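Local coordinates for ESSC (Geobacillus thermodenitrificans, PDB 5FWH), which belongs to the bacterial type VII secretion apparatus as an FtsK/SpoIIIE-type ATPase, of which this forkhead-associated (FHA) fragment is the N-terminal part, at residues A[94-99]-A[181-186]; A[106-111]-A[121-126]; A[113-118]-A[186-191]; A[142-147]-A[157-162]; A[164-169]-A[176-181]. All coordinates share one frame; numbering follows the deposited sequence.

In the fold
All five contacts lie in the C-terminal half of the chain, a beta sandwich of a seven-stranded and a six-stranded sheet consistent with the FHA fold. Contacts 4 and 5 are neighbouring strand pairs of the first sheet, their centres 11 Å apart, and strand 94-99 of contact 1 pairs with strand 175-180 of contact 5. Contact 2 lies in the second sheet; contacts 1 and 3 pass from one sheet to the other. Along the chain, contacts 4 and 5 come in series inside the loop closed by contact 1, which also encloses contact 2; contact 3 crosses contact 1 and shares S186 with it. F123 of contact 2 meets F168 of contact 5, so the two sheets pack against each other through these rings.

Contact 1 (A[94-99]-A[181-186]); sequences RKYVYY and SEEVVS
Y96 OH is held by two bonds: it donates to E183 OE1, a very short 2.4 Å, and accepts from the backbone V184 N at 3.1 Å. They join strand 94-99 of the seven-stranded sheet to 181-186, which leads to the edge strand 185-186 of the six-stranded one, at one border of the FHA-type sandwich. The carboxylate of E183 offers its anti lone pair at the edge of the Y96 ring, the two planes only 16° apart. The short distance would fit a strongly polarised phenol. One face of the same ring carries V184: CB stands 3.9 Å from the centroid of the Y96 ring in a CH-pi contact, and CG2 presses on Y96 CE1 at 3.4 Å. R94 passes E183 obliquely, but its guanidinium pairs with E92. Y98, one step further along the same side of the strand, reaches V184 through water: Y98 OH donates to water 1 at 2.6 Å, and this water donates to V184 O at 3.0 Å. S186 lies over a face of the Y98 ring, near its rim, with its hydroxyl bonded to D115 O. The other V184 methyl, CG1, sits 3.4 Å from Y98 OH.

Contact 2 (A[106-111]-A[121-126]); sequences VLVSND and ARFSLR
Four backbone bonds join the hydrogen-bonded pairs V106-L125 and V108-F123, and the closest apolar packing is within the second pair. The F123 side chain takes the crowded position between its backbone N and carbonyl carbon (chi1 63°), which lays the ring alongside V108; V108 CB stands over its centre, 3.9 Å from the F123 centroid, in a CH-pi contact. The two valine methyls spread across this face, V108 CG1 3.7 Å from F123 CE2 and V108 CG2 3.7 Å from F123 CZ. F168 of the facing sheet meets F123 edge-to-face and also touches V108, so both are buried between the sheets. The other end, toward N110 and D111, is more open to solvent and polar. R122 bends at chi3 so that NH1 and NH2, each 3.1 Å from D111 OD2, grip that one oxygen end-on, with carboxylate and guanidinium planes 88° apart. S109 OG adds a third donor, 2.7 Å from D111 OD2, while S109 CB covers one guanidinium face. An alanine at D111 would remove the acceptor of all three bonds and would probably leave the R122 guanidinium less firmly placed. This is an antiparallel strand pair of the six-stranded sheet of an FHA-type beta sandwich.

Contact 3 (A[113-118]-A[186-191]); sequences QADIET and SSLTET
This is a small edge contact in the six-stranded sheet of the FHA-type sandwich, where strand 116-117 meets the outermost strand 185-186 and the chain then leaves through an ST turn. I116 and S186 form a lone antiparallel non-hydrogen-bonded pair, their CA atoms 4.5 Å apart; the neighbouring backbone bond joins E117 to V185. Most of the grip falls on one carbonyl. D115 O accepts from S186 OG at 2.7 Å, in the carbonyl plane, and from S187 N at 3.1 Å, this second donor standing above that plane. S186 OG is thus used twice, since it also accepts from L188 N at 3.1 Å, the bond that defines the ST turn. Its position anti to the backbone N (chi1 -162°) places the hydroxyl between D115 O and L188 N, and these two bonds hold its rotation. The D115 carboxylate turns the other way, to L107 N, so D115 bonds 186-187 through its carbonyl and strand 105-109 through its carboxylate. The S187 hydroxyl lies against the D115 backbone, S187 OG 3.6 Å from D115 CA. Beside the turn, the side chains of I116 and L188 cross obliquely, with L188 CD1 3.9 Å from I116 CG1 and also touching I116 CD1.

Contact 4 (A[142-147]-A[157-162]); sequences LFLNGV and NGDVLL
The F143 ring is met at its edge, in plane, by the carbonyl oxygen of L162, which lies 3.5 Å from F143 CD1; further out, F143 packs on L7 of strand 3-8 in the N-terminal half of the chain. L162 O itself is taken by F143 N at 2.8 Å, nearly along the C=O axis, and L162 N returns a bond to F143 O. Next along the ladder, N145 N donates to V160 O at 2.9 Å and almost straight (174°). V160 O has a second donor in water 2, 3.0 Å away, which also accepts from G146 N and so bridges the two segments. G146 belongs to the type I' turn L144-V147, closed by mutual backbone bonds between L144 and V147; at its positive phi a side chain would strike the carbonyl oxygen of N145. On the opposite face from F143 and L162, L144 CD1 reaches across to L161 CD2 at 4.0 Å and to D159 CB at 3.7 Å. D159 OD2 accepts from R156 N, within its own loop. An alanine at D159 would remove that acceptor and would probably loosen the turn before the strand. Direct hydrogen bonding here is largely backbone to backbone, which implies that register rests on the main chain while leucines and F143 supply the apolar cover.

Contact 5 (A[164-169]-A[176-181]); sequences PYMQFV and LAVTSS
Strands 166-169 and 176-180 run antiparallel, 168° between their directions and 4.7 Å apart at closest approach, with two bonds in each of the hydrogen-bonded pairs Q167-T179 and V169-A177. On one face V178 sits between two larger neighbours. Its CG1, anti to the backbone N, meets the selenomethionine methyl at 166, M166 CE to V178 CG1 3.6 Å; the bend at chi3 of M166 brings that methyl over. The other branch goes to the phenylalanine, V178 CG2 lying 3.9 Å from F168 CD2 and oblique to the ring. This beta hairpin of the seven-stranded sheet turns that face into the FHA-type sandwich, where F168 meets F123 edge-to-face and touches I116. The face of Q167 and T179 is more polar. Water 3 donates to Q167 OE1 at 2.8 Å, an oxygen that also accepts from Q3 NE2, and bonds weakly to T179 O. Water 4 lies 2.7 Å from T179 OG1 and makes only a weak bond to Q167 O. At the open end of the hairpin, S180 OG bonds to E182 O while also touching M166 CG, and S181 OG rests 3.6 Å from Y165 CB.

Contact 1 (A[94-99]-A[181-186])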
# COMPACT_ATOMS: atom_id res chain seq x y z
N ARG A 94 11.38 1.49 -4.80
CA ARG A 94 11.88 0.66 -5.91
C ARG A 94 11.00 -0.51 -6.37
O ARG A 94 10.18 -1.06 -5.60
CB ARG A 94 13.29 0.14 -5.62
CG ARG A 94 13.46 -0.64 -4.32
CD ARG A 94 14.95 -0.94 -4.10
NE ARG A 94 15.84 0.16 -4.52
CZ ARG A 94 16.48 1.04 -3.74
NH1 ARG A 94 16.42 1.00 -2.41
NH2 ARG A 94 17.21 1.99 -4.31
N LYS A 95 11.27 -0.92 -7.63
CA LYS A 95 10.40 -1.72 -8.46
C LYS A 95 11.14 -2.94 -8.99
O LYS A 95 12.16 -2.83 -9.68
CB LYS A 95 9.85 -0.87 -9.62
CG LYS A 95 8.54 -1.42 -10.18
CD LYS A 95 7.84 -0.49 -11.16
CE LYS A 95 8.45 -0.58 -12.54
NZ LYS A 95 8.31 -1.93 -13.15
N TYR A 96 10.61 -4.11 -8.64
CA TYR A 96 11.16 -5.37 -9.01
C TYR A 96 10.16 -6.00 -9.92
O TYR A 96 8.98 -5.89 -9.66
CB TYR A 96 11.22 -6.25 -7.77
CG TYR A 96 12.11 -5.78 -6.72
CD1 TYR A 96 11.67 -4.87 -5.79
CD2 TYR A 96 13.43 -6.24 -6.65
CE1 TYR A 96 12.51 -4.41 -4.84
CE2 TYR A 96 14.27 -5.79 -5.69
CZ TYR A 96 13.81 -4.88 -4.79
OH TYR A 96 14.64 -4.43 -3.82
N VAL A 97 10.60 -6.74 -10.91
CA VAL A 97 9.65 -7.46 -11.76
C VAL A 97 10.10 -8.87 -11.80
O VAL A 97 11.24 -9.13 -12.03
CB VAL A 97 9.52 -6.88 -13.19
CG1 VAL A 97 8.48 -7.67 -14.00
CG2 VAL A 97 9.11 -5.43 -13.09
N TYR A 98 9.19 -9.77 -11.50
CA TYR A 98 9.47 -11.19 -11.51
C TYR A 98 8.72 -11.89 -12.60
O TYR A 98 7.52 -11.61 -12.84
CB TYR A 98 9.07 -11.83 -10.16
CG TYR A 98 9.79 -11.14 -9.00
CD1 TYR A 98 11.17 -11.33 -8.76
CD2 TYR A 98 9.11 -10.24 -8.20
CE1 TYR A 98 11.82 -10.68 -7.71
CE2 TYR A 98 9.75 -9.61 -7.14
CZ TYR A 98 11.11 -9.82 -6.94
OH TYR A 98 11.65 -9.14 -5.87
N TYR A 99 9.40 -12.86 -13.19
CA TYR A 99 8.82 -13.78 -14.16
C TYR A 99 8.27 -14.99 -13.41
O TYR A 99 8.99 -15.66 -12.69
CB TYR A 99 9.87 -14.18 -15.23
CG TYR A 99 9.36 -15.21 -16.16
CD1 TYR A 99 8.42 -14.87 -17.09
CD2 TYR A 99 9.75 -16.53 -16.06
CE1 TYR A 99 7.86 -15.82 -17.94
CE2 TYR A 99 9.21 -17.51 -16.91
CZ TYR A 99 8.28 -17.13 -17.85
OH TYR A 99 7.72 -18.04 -18.71
N SER A 181 9.06 0.36 -0.47
CA SER A 181 10.06 1.23 0.12
C SER A 181 11.26 0.49 0.66
O SER A 181 12.21 1.13 0.96
CB SER A 181 9.45 2.18 1.18
OG SER A 181 8.22 1.69 1.70
N GLU A 182 11.24 -0.83 0.77
CA GLU A 182 12.45 -1.58 1.16
C GLU A 182 12.82 -2.49 0.03
O GLU A 182 11.97 -2.76 -0.83
CB GLU A 182 12.19 -2.45 2.37
CG GLU A 182 11.16 -1.90 3.34
CD GLU A 182 11.15 -2.64 4.67
OE1 GLU A 182 11.82 -3.70 4.80
OE2 GLU A 182 10.46 -2.16 5.61
N GLU A 183 14.07 -2.97 0.02
CA GLU A 183 14.45 -4.08 -0.86
C GLU A 183 13.53 -5.31 -0.55
O GLU A 183 13.19 -5.65 0.63
CB GLU A 183 15.96 -4.44 -0.81
CG GLU A 183 16.93 -3.53 -1.59
CD GLU A 183 17.68 -4.20 -2.76
OE1 GLU A 183 17.04 -4.62 -3.76
OE2 GLU A 183 18.92 -4.32 -2.71
N VAL A 184 13.07 -5.93 -1.62
CA VAL A 184 12.20 -7.07 -1.52
C VAL A 184 13.10 -8.30 -1.54
O VAL A 184 14.04 -8.36 -2.31
CB VAL A 184 11.29 -7.10 -2.74
CG1 VAL A 184 10.49 -8.37 -2.77
CG2 VAL A 184 10.37 -5.90 -2.67
N VAL A 185 12.76 -9.28 -0.73
CA VAL A 185 13.46 -10.54 -0.68
C VAL A 185 12.58 -11.58 -1.30
O VAL A 185 11.43 -11.77 -0.86
CB VAL A 185 13.77 -10.92 0.76
CG1 VAL A 185 14.58 -12.23 0.82
CG2 VAL A 185 14.52 -9.77 1.43
N SER A 186 13.12 -12.20 -2.35
CA SER A 186 12.37 -13.12 -3.17
C SER A 186 13.18 -14.29 -3.66
O SER A 186 14.29 -14.15 -4.09
CB SER A 186 11.76 -12.40 -4.41
OG SER A 186 10.70 -13.21 -4.95
O HOH W 1 14.01 -9.71 -5.00

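Contact 2 (A[106-111]-A[121-126])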
# COMPACT_ATOMS: atom_id res chain seq x y z
N VAL A 106 2.22 -18.34 -5.61
CA VAL A 106 3.17 -17.36 -5.01
C VAL A 106 2.68 -17.05 -3.58
O VAL A 106 1.54 -16.57 -3.40
CB VAL A 106 3.31 -16.08 -5.86
CG1 VAL A 106 4.29 -15.08 -5.25
CG2 VAL A 106 3.84 -16.42 -7.21
N LEU A 107 3.50 -17.35 -2.57
CA LEU A 107 3.20 -17.05 -1.20
C LEU A 107 3.93 -15.83 -0.79
O LEU A 107 5.12 -15.71 -1.02
CB LEU A 107 3.63 -18.19 -0.23
CG LEU A 107 3.41 -17.93 1.29
CD1 LEU A 107 1.95 -17.57 1.66
CD2 LEU A 107 3.88 -19.13 2.16
N VAL A 108 3.19 -14.93 -0.16
CA VAL A 108 3.68 -13.67 0.32
C VAL A 108 3.40 -13.68 1.81
O VAL A 108 2.25 -13.64 2.22
CB VAL A 108 2.93 -12.52 -0.34
CG1 VAL A 108 3.53 -11.23 0.14
CG2 VAL A 108 3.10 -12.59 -1.88
N SER A 109 4.44 -13.77 2.61
CA SER A 109 4.33 -13.76 4.07
C SER A 109 5.72 -13.70 4.69
O SER A 109 6.71 -13.45 4.02
CB SER A 109 3.66 -15.04 4.53
OG SER A 109 4.59 -16.09 4.35
N ASN A 110 5.77 -13.90 6.00
CA ASN A 110 7.00 -13.82 6.70
C ASN A 110 7.56 -15.16 6.98
O ASN A 110 8.63 -15.23 7.56
CB ASN A 110 6.88 -13.06 8.00
CG ASN A 110 8.21 -12.56 8.45
OD1 ASN A 110 8.97 -12.00 7.65
ND2 ASN A 110 8.55 -12.81 9.68
N ASP A 111 6.90 -16.21 6.51
CA ASP A 111 7.44 -17.56 6.58
C ASP A 111 8.75 -17.71 5.81
O ASP A 111 8.91 -17.08 4.69
CB ASP A 111 6.43 -18.57 6.06
CG ASP A 111 5.15 -18.56 6.86
OD1 ASP A 111 5.08 -19.25 7.93
OD2 ASP A 111 4.23 -17.85 6.43
N ALA A 121 2.62 -8.04 4.78
CA ALA A 121 1.48 -8.62 4.07
C ALA A 121 1.51 -10.10 4.28
O ALA A 121 2.55 -10.65 4.46
CB ALA A 121 1.61 -8.34 2.57
N ARG A 122 0.38 -10.75 4.16
CA ARG A 122 0.34 -12.16 4.16
C ARG A 122 -0.81 -12.58 3.26
O ARG A 122 -1.95 -12.37 3.62
CB ARG A 122 0.17 -12.67 5.62
CG ARG A 122 -0.30 -14.12 5.76
CD ARG A 122 -0.44 -14.54 7.23
NE ARG A 122 0.88 -14.64 7.83
CZ ARG A 122 1.71 -15.67 7.67
NH1 ARG A 122 1.38 -16.74 6.94
NH2 ARG A 122 2.91 -15.64 8.22
N PHE A 123 -0.51 -13.26 2.17
CA PHE A 123 -1.57 -13.68 1.26
C PHE A 123 -0.98 -14.65 0.27
O PHE A 123 0.20 -14.80 0.24
CB PHE A 123 -2.22 -12.44 0.56
CG PHE A 123 -1.28 -11.64 -0.33
CD1 PHE A 123 -1.14 -11.93 -1.70
CD2 PHE A 123 -0.60 -10.51 0.18
CE1 PHE A 123 -0.29 -11.21 -2.53
CE2 PHE A 123 0.23 -9.74 -0.70
CZ PHE A 123 0.41 -10.12 -2.02
N SER A 124 -1.77 -15.37 -0.50
CA SER A 124 -1.16 -16.18 -1.53
C SER A 124 -1.77 -15.85 -2.84
O SER A 124 -2.81 -15.27 -2.88
CB SER A 124 -1.22 -17.69 -1.22
OG SER A 124 -2.54 -18.13 -1.27
N LEU A 125 -1.03 -16.11 -3.91
CA LEU A 125 -1.52 -15.95 -5.29
C LEU A 125 -1.53 -17.33 -5.95
O LEU A 125 -0.52 -18.05 -5.89
CB LEU A 125 -0.63 -15.01 -6.05
CG LEU A 125 -0.55 -13.56 -5.52
CD1 LEU A 125 0.42 -12.78 -6.40
CD2 LEU A 125 -1.82 -12.80 -5.67
N ARG A 126 -2.63 -17.70 -6.58
CA ARG A 126 -2.72 -18.99 -7.24
C ARG A 126 -3.29 -18.92 -8.61
O ARG A 126 -4.33 -18.28 -8.85
CB ARG A 126 -3.65 -19.89 -6.48
CG ARG A 126 -2.97 -20.56 -5.35
CD ARG A 126 -3.95 -21.42 -4.61
NE ARG A 126 -3.48 -21.49 -3.24
CZ ARG A 126 -4.24 -21.78 -2.19
NH1 ARG A 126 -5.54 -22.10 -2.30
NH2 ARG A 126 -3.64 -21.77 -1.00

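Contact 3 (A[113-118]-A[186-191])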
# COMPACT_ATOMS: atom_id res chain seq x y z
N GLN A 113 9.82 -20.03 3.97
CA GLN A 113 9.66 -20.56 2.61
C GLN A 113 8.79 -19.70 1.67
O GLN A 113 8.43 -20.17 0.58
CB GLN A 113 9.19 -22.01 2.71
CG GLN A 113 10.10 -22.86 3.65
CD GLN A 113 11.57 -22.81 3.27
OE1 GLN A 113 12.46 -22.65 4.11
NE2 GLN A 113 11.84 -22.95 1.99
N ALA A 114 8.55 -18.45 2.06
CA ALA A 114 7.79 -17.49 1.24
C ALA A 114 8.50 -17.19 -0.05
O ALA A 114 9.72 -17.01 -0.06
CB ALA A 114 7.58 -16.19 2.00
N ASP A 115 7.76 -17.18 -1.15
CA ASP A 115 8.33 -16.70 -2.44
C ASP A 115 8.71 -15.20 -2.40
O ASP A 115 9.65 -14.75 -3.06
CB ASP A 115 7.32 -16.97 -3.57
CG ASP A 115 6.95 -18.46 -3.68
OD1 ASP A 115 7.76 -19.18 -4.32
OD2 ASP A 115 5.88 -18.90 -3.15
N ILE A 116 7.93 -14.40 -1.68
CA ILE A 116 8.26 -13.01 -1.42
C ILE A 116 8.16 -12.82 0.06
O ILE A 116 7.09 -13.01 0.62
CB ILE A 116 7.31 -12.02 -2.11
CG1 ILE A 116 7.32 -12.23 -3.65
CG2 ILE A 116 7.69 -10.58 -1.76
CD1 ILE A 116 6.35 -11.29 -4.34
N GLU A 117 9.28 -12.41 0.67
CA GLU A 117 9.37 -12.28 2.14
C GLU A 117 9.11 -10.86 2.63
O GLU A 117 9.79 -9.91 2.20
CB GLU A 117 10.71 -12.76 2.66
CG GLU A 117 10.81 -14.28 2.73
CD GLU A 117 12.13 -14.76 3.33
OE1 GLU A 117 13.11 -14.86 2.55
OE2 GLU A 117 12.17 -15.04 4.57
N THR A 118 8.14 -10.74 3.54
CA THR A 118 7.74 -9.47 4.07
C THR A 118 7.01 -9.65 5.40
O THR A 118 6.26 -10.62 5.60
CB THR A 118 6.84 -8.67 3.08
OG1 THR A 118 6.20 -7.59 3.74
CG2 THR A 118 5.72 -9.57 2.43
N SER A 186 13.12 -12.20 -2.35
CA SER A 186 12.37 -13.12 -3.17
C SER A 186 13.18 -14.29 -3.66
O SER A 186 14.29 -14.15 -4.09
CB SER A 186 11.76 -12.40 -4.41
OG SER A 186 10.70 -13.21 -4.95
N SER A 187 12.56 -15.45 -3.69
CA SER A 187 13.14 -16.60 -4.40
C SER A 187 12.67 -16.67 -5.84
O SER A 187 12.94 -17.64 -6.49
CB SER A 187 12.76 -17.87 -3.66
OG SER A 187 11.38 -18.02 -3.70
N LEU A 188 11.96 -15.66 -6.36
CA LEU A 188 11.43 -15.71 -7.73
C LEU A 188 12.49 -15.27 -8.74
O LEU A 188 13.45 -14.65 -8.37
CB LEU A 188 10.20 -14.82 -7.87
CG LEU A 188 8.96 -15.28 -7.06
CD1 LEU A 188 7.95 -14.17 -6.92
CD2 LEU A 188 8.31 -16.50 -7.68
N THR A 189 12.25 -15.57 -10.01
CA THR A 189 13.09 -15.08 -11.14
C THR A 189 12.97 -13.59 -11.49
O THR A 189 12.01 -13.18 -12.15
CB THR A 189 12.73 -15.75 -12.49
OG1 THR A 189 12.51 -17.15 -12.33
CG2 THR A 189 13.83 -15.50 -13.56
N GLU A 190 14.00 -12.81 -11.17
CA GLU A 190 14.02 -11.43 -11.61
C GLU A 190 14.14 -11.37 -13.14
O GLU A 190 14.88 -12.12 -13.70
CB GLU A 190 15.14 -10.64 -10.94
CG GLU A 190 14.66 -9.58 -9.95
CD GLU A 190 15.73 -9.23 -8.91
OE1 GLU A 190 16.94 -9.45 -9.20
OE2 GLU A 190 15.36 -8.77 -7.79
N THR A 191 13.37 -10.51 -13.79
CA THR A 191 13.47 -10.28 -15.24
C THR A 191 14.31 -9.06 -15.60
O THR A 191 14.48 -8.77 -16.81
CB THR A 191 12.09 -10.07 -15.88
OG1 THR A 191 11.66 -8.72 -15.68
CG2 THR A 191 11.10 -11.00 -15.29

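Contact 4 (A[142-147]-A[157-162])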
# COMPACT_ATOMS: atom_id res chain seq x y z
N LEU A 142 -5.44 -6.44 3.45
CA LEU A 142 -4.99 -6.34 2.05
C LEU A 142 -6.04 -5.67 1.16
O LEU A 142 -7.27 -5.99 1.31
CB LEU A 142 -4.74 -7.75 1.57
CG LEU A 142 -4.22 -7.89 0.17
CD1 LEU A 142 -2.85 -7.25 -0.02
CD2 LEU A 142 -4.15 -9.37 -0.12
N PHE A 143 -5.63 -4.78 0.25
CA PHE A 143 -6.64 -4.01 -0.50
C PHE A 143 -6.54 -4.23 -2.01
O PHE A 143 -5.47 -4.21 -2.60
CB PHE A 143 -6.60 -2.50 -0.15
CG PHE A 143 -6.72 -2.23 1.37
CD1 PHE A 143 -5.64 -2.46 2.20
CD2 PHE A 143 -7.91 -1.84 1.93
CE1 PHE A 143 -5.73 -2.23 3.62
CE2 PHE A 143 -8.05 -1.65 3.30
CZ PHE A 143 -6.98 -1.87 4.17
N LEU A 144 -7.68 -4.46 -2.64
CA LEU A 144 -7.74 -4.65 -4.11
C LEU A 144 -8.40 -3.46 -4.66
O LEU A 144 -9.59 -3.27 -4.39
CB LEU A 144 -8.56 -5.88 -4.47
CG LEU A 144 -8.89 -6.11 -5.94
CD1 LEU A 144 -7.59 -6.30 -6.69
CD2 LEU A 144 -9.84 -7.33 -6.05
N ASN A 145 -7.64 -2.66 -5.39
CA ASN A 145 -8.10 -1.37 -5.91
C ASN A 145 -8.68 -0.49 -4.78
O ASN A 145 -9.77 0.02 -4.90
CB ASN A 145 -9.12 -1.60 -7.07
CG ASN A 145 -8.55 -2.48 -8.21
OD1 ASN A 145 -9.21 -3.40 -8.69
ND2 ASN A 145 -7.31 -2.22 -8.60
N GLY A 146 -8.01 -0.42 -3.62
CA GLY A 146 -8.53 0.41 -2.53
C GLY A 146 -9.56 -0.18 -1.56
O GLY A 146 -9.92 0.50 -0.61
N VAL A 147 -10.04 -1.39 -1.80
CA VAL A 147 -11.09 -1.99 -1.01
C VAL A 147 -10.62 -3.29 -0.32
O VAL A 147 -10.16 -4.25 -0.97
CB VAL A 147 -12.31 -2.38 -1.87
CG1 VAL A 147 -13.45 -2.87 -0.96
CG2 VAL A 147 -12.76 -1.17 -2.71
N ASN A 157 -5.72 -8.02 -15.32
CA ASN A 157 -4.46 -7.19 -15.46
C ASN A 157 -4.69 -5.75 -15.02
O ASN A 157 -5.71 -5.15 -15.34
CB ASN A 157 -3.90 -7.16 -16.91
CG ASN A 157 -3.02 -8.37 -17.29
OD1 ASN A 157 -1.90 -8.57 -16.76
ND2 ASN A 157 -3.51 -9.17 -18.26
N GLY A 158 -3.74 -5.20 -14.25
CA GLY A 158 -3.92 -3.87 -13.67
C GLY A 158 -4.96 -3.75 -12.55
O GLY A 158 -5.28 -2.62 -12.12
N ASP A 159 -5.49 -4.85 -12.04
CA ASP A 159 -5.86 -4.84 -10.63
C ASP A 159 -4.56 -4.48 -9.88
O ASP A 159 -3.44 -4.81 -10.35
CB ASP A 159 -6.40 -6.19 -10.18
CG ASP A 159 -7.89 -6.43 -10.62
OD1 ASP A 159 -8.60 -5.46 -10.88
OD2 ASP A 159 -8.35 -7.60 -10.70
N VAL A 160 -4.72 -3.75 -8.78
CA VAL A 160 -3.61 -3.35 -7.87
C VAL A 160 -3.88 -3.92 -6.50
O VAL A 160 -4.95 -3.70 -5.91
CB VAL A 160 -3.50 -1.83 -7.78
CG1 VAL A 160 -2.37 -1.43 -6.84
CG2 VAL A 160 -3.23 -1.28 -9.22
N LEU A 161 -2.94 -4.67 -5.98
CA LEU A 161 -3.00 -5.10 -4.60
C LEU A 161 -2.14 -4.19 -3.76
O LEU A 161 -0.97 -4.02 -4.12
CB LEU A 161 -2.54 -6.54 -4.50
CG LEU A 161 -3.56 -7.53 -5.03
CD1 LEU A 161 -2.87 -8.89 -5.16
CD2 LEU A 161 -4.81 -7.63 -4.17
N LEU A 162 -2.69 -3.67 -2.64
CA LEU A 162 -1.96 -2.77 -1.73
C LEU A 162 -2.03 -3.27 -0.32
O LEU A 162 -3.10 -3.66 0.13
CB LEU A 162 -2.63 -1.43 -1.63
CG LEU A 162 -2.76 -0.52 -2.81
CD1 LEU A 162 -3.37 0.80 -2.35
CD2 LEU A 162 -1.45 -0.27 -3.44
O HOH W 2 -5.47 -1.64 -3.84

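Contact 5 (A[164-169]-A[176-181])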
# COMPACT_ATOMS: atom_id res chain seq x y z
N PRO A 164 -0.03 -1.46 3.51
CA PRO A 164 1.02 -0.48 3.92
C PRO A 164 2.42 -0.81 3.48
O PRO A 164 3.00 -1.89 3.75
CB PRO A 164 0.89 -0.45 5.44
CG PRO A 164 -0.59 -0.51 5.56
CD PRO A 164 -1.05 -1.55 4.56
N TYR A 165 2.88 0.17 2.71
CA TYR A 165 4.23 0.26 2.10
C TYR A 165 4.51 -0.60 0.86
O TYR A 165 5.59 -0.52 0.33
CB TYR A 165 5.33 0.12 3.15
CG TYR A 165 5.04 0.76 4.48
CD1 TYR A 165 4.85 2.09 4.58
CD2 TYR A 165 4.93 -0.02 5.63
CE1 TYR A 165 4.56 2.67 5.79
CE2 TYR A 165 4.64 0.54 6.85
CZ TYR A 165 4.45 1.89 6.92
OH TYR A 165 4.13 2.48 8.10
N MSE A 166 3.58 -1.40 0.35
CA MSE A 166 3.91 -2.21 -0.85
C MSE A 166 2.82 -2.21 -1.92
O MSE A 166 1.69 -2.01 -1.60
CB MSE A 166 4.17 -3.60 -0.27
CG MSE A 166 5.54 -3.84 0.48
SE MSE A 166 5.64 -5.81 0.67
CE MSE A 166 6.76 -6.15 -0.90
N GLN A 167 3.14 -2.46 -3.18
CA GLN A 167 2.15 -2.70 -4.25
C GLN A 167 2.55 -3.82 -5.13
O GLN A 167 3.74 -3.98 -5.40
CB GLN A 167 2.06 -1.53 -5.16
CG GLN A 167 1.65 -0.28 -4.48
CD GLN A 167 1.99 0.88 -5.37
OE1 GLN A 167 2.78 1.79 -4.99
NE2 GLN A 167 1.45 0.82 -6.63
N PHE A 168 1.56 -4.62 -5.55
CA PHE A 168 1.73 -5.79 -6.41
C PHE A 168 0.82 -5.64 -7.60
O PHE A 168 -0.38 -5.39 -7.41
CB PHE A 168 1.34 -7.07 -5.70
CG PHE A 168 2.05 -7.28 -4.38
CD1 PHE A 168 1.61 -6.63 -3.24
CD2 PHE A 168 3.09 -8.15 -4.28
CE1 PHE A 168 2.21 -6.83 -2.01
CE2 PHE A 168 3.76 -8.31 -3.08
CZ PHE A 168 3.30 -7.65 -1.95
N VAL A 169 1.39 -5.72 -8.81
CA VAL A 169 0.60 -5.56 -10.07
C VAL A 169 1.06 -6.60 -11.06
O VAL A 169 2.25 -6.69 -11.33
CB VAL A 169 0.73 -4.18 -10.72
CG1 VAL A 169 -0.34 -3.99 -11.78
CG2 VAL A 169 0.57 -3.07 -9.69
N LEU A 176 5.02 -10.17 -12.62
CA LEU A 176 4.51 -9.60 -11.38
C LEU A 176 5.44 -8.50 -10.90
O LEU A 176 6.62 -8.78 -10.65
CB LEU A 176 4.38 -10.70 -10.35
CG LEU A 176 4.02 -10.22 -8.96
CD1 LEU A 176 2.61 -9.64 -9.01
CD2 LEU A 176 4.17 -11.38 -8.01
N ALA A 177 4.93 -7.28 -10.81
CA ALA A 177 5.72 -6.16 -10.37
C ALA A 177 5.35 -5.86 -8.96
O ALA A 177 4.16 -5.87 -8.59
CB ALA A 177 5.55 -4.95 -11.24
N VAL A 178 6.38 -5.71 -8.17
CA VAL A 178 6.28 -5.38 -6.77
C VAL A 178 6.95 -4.07 -6.44
O VAL A 178 8.10 -3.93 -6.78
CB VAL A 178 6.97 -6.48 -5.95
CG1 VAL A 178 6.86 -6.16 -4.45
CG2 VAL A 178 6.34 -7.79 -6.35
N THR A 179 6.28 -3.09 -5.82
CA THR A 179 6.95 -1.82 -5.49
C THR A 179 6.91 -1.68 -4.00
O THR A 179 5.92 -2.04 -3.39
CB THR A 179 6.32 -0.62 -6.19
OG1 THR A 179 6.35 -0.92 -7.58
CG2 THR A 179 7.11 0.66 -5.94
N SER A 180 8.00 -1.17 -3.46
CA SER A 180 8.25 -1.23 -2.04
C SER A 180 9.22 -0.17 -1.67
O SER A 180 10.15 0.11 -2.40
CB SER A 180 8.92 -2.54 -1.69
OG SER A 180 9.10 -2.65 -0.31
N SER A 181 9.06 0.36 -0.47
CA SER A 181 10.06 1.23 0.12
C SER A 181 11.26 0.49 0.66
O SER A 181 12.21 1.13 0.96
CB SER A 181 9.45 2.18 1.18
OG SER A 181 8.22 1.69 1.70
O HOH W 3 4.69 1.08 -3.04
O HOH W 4 4.28 -2.50 -8.39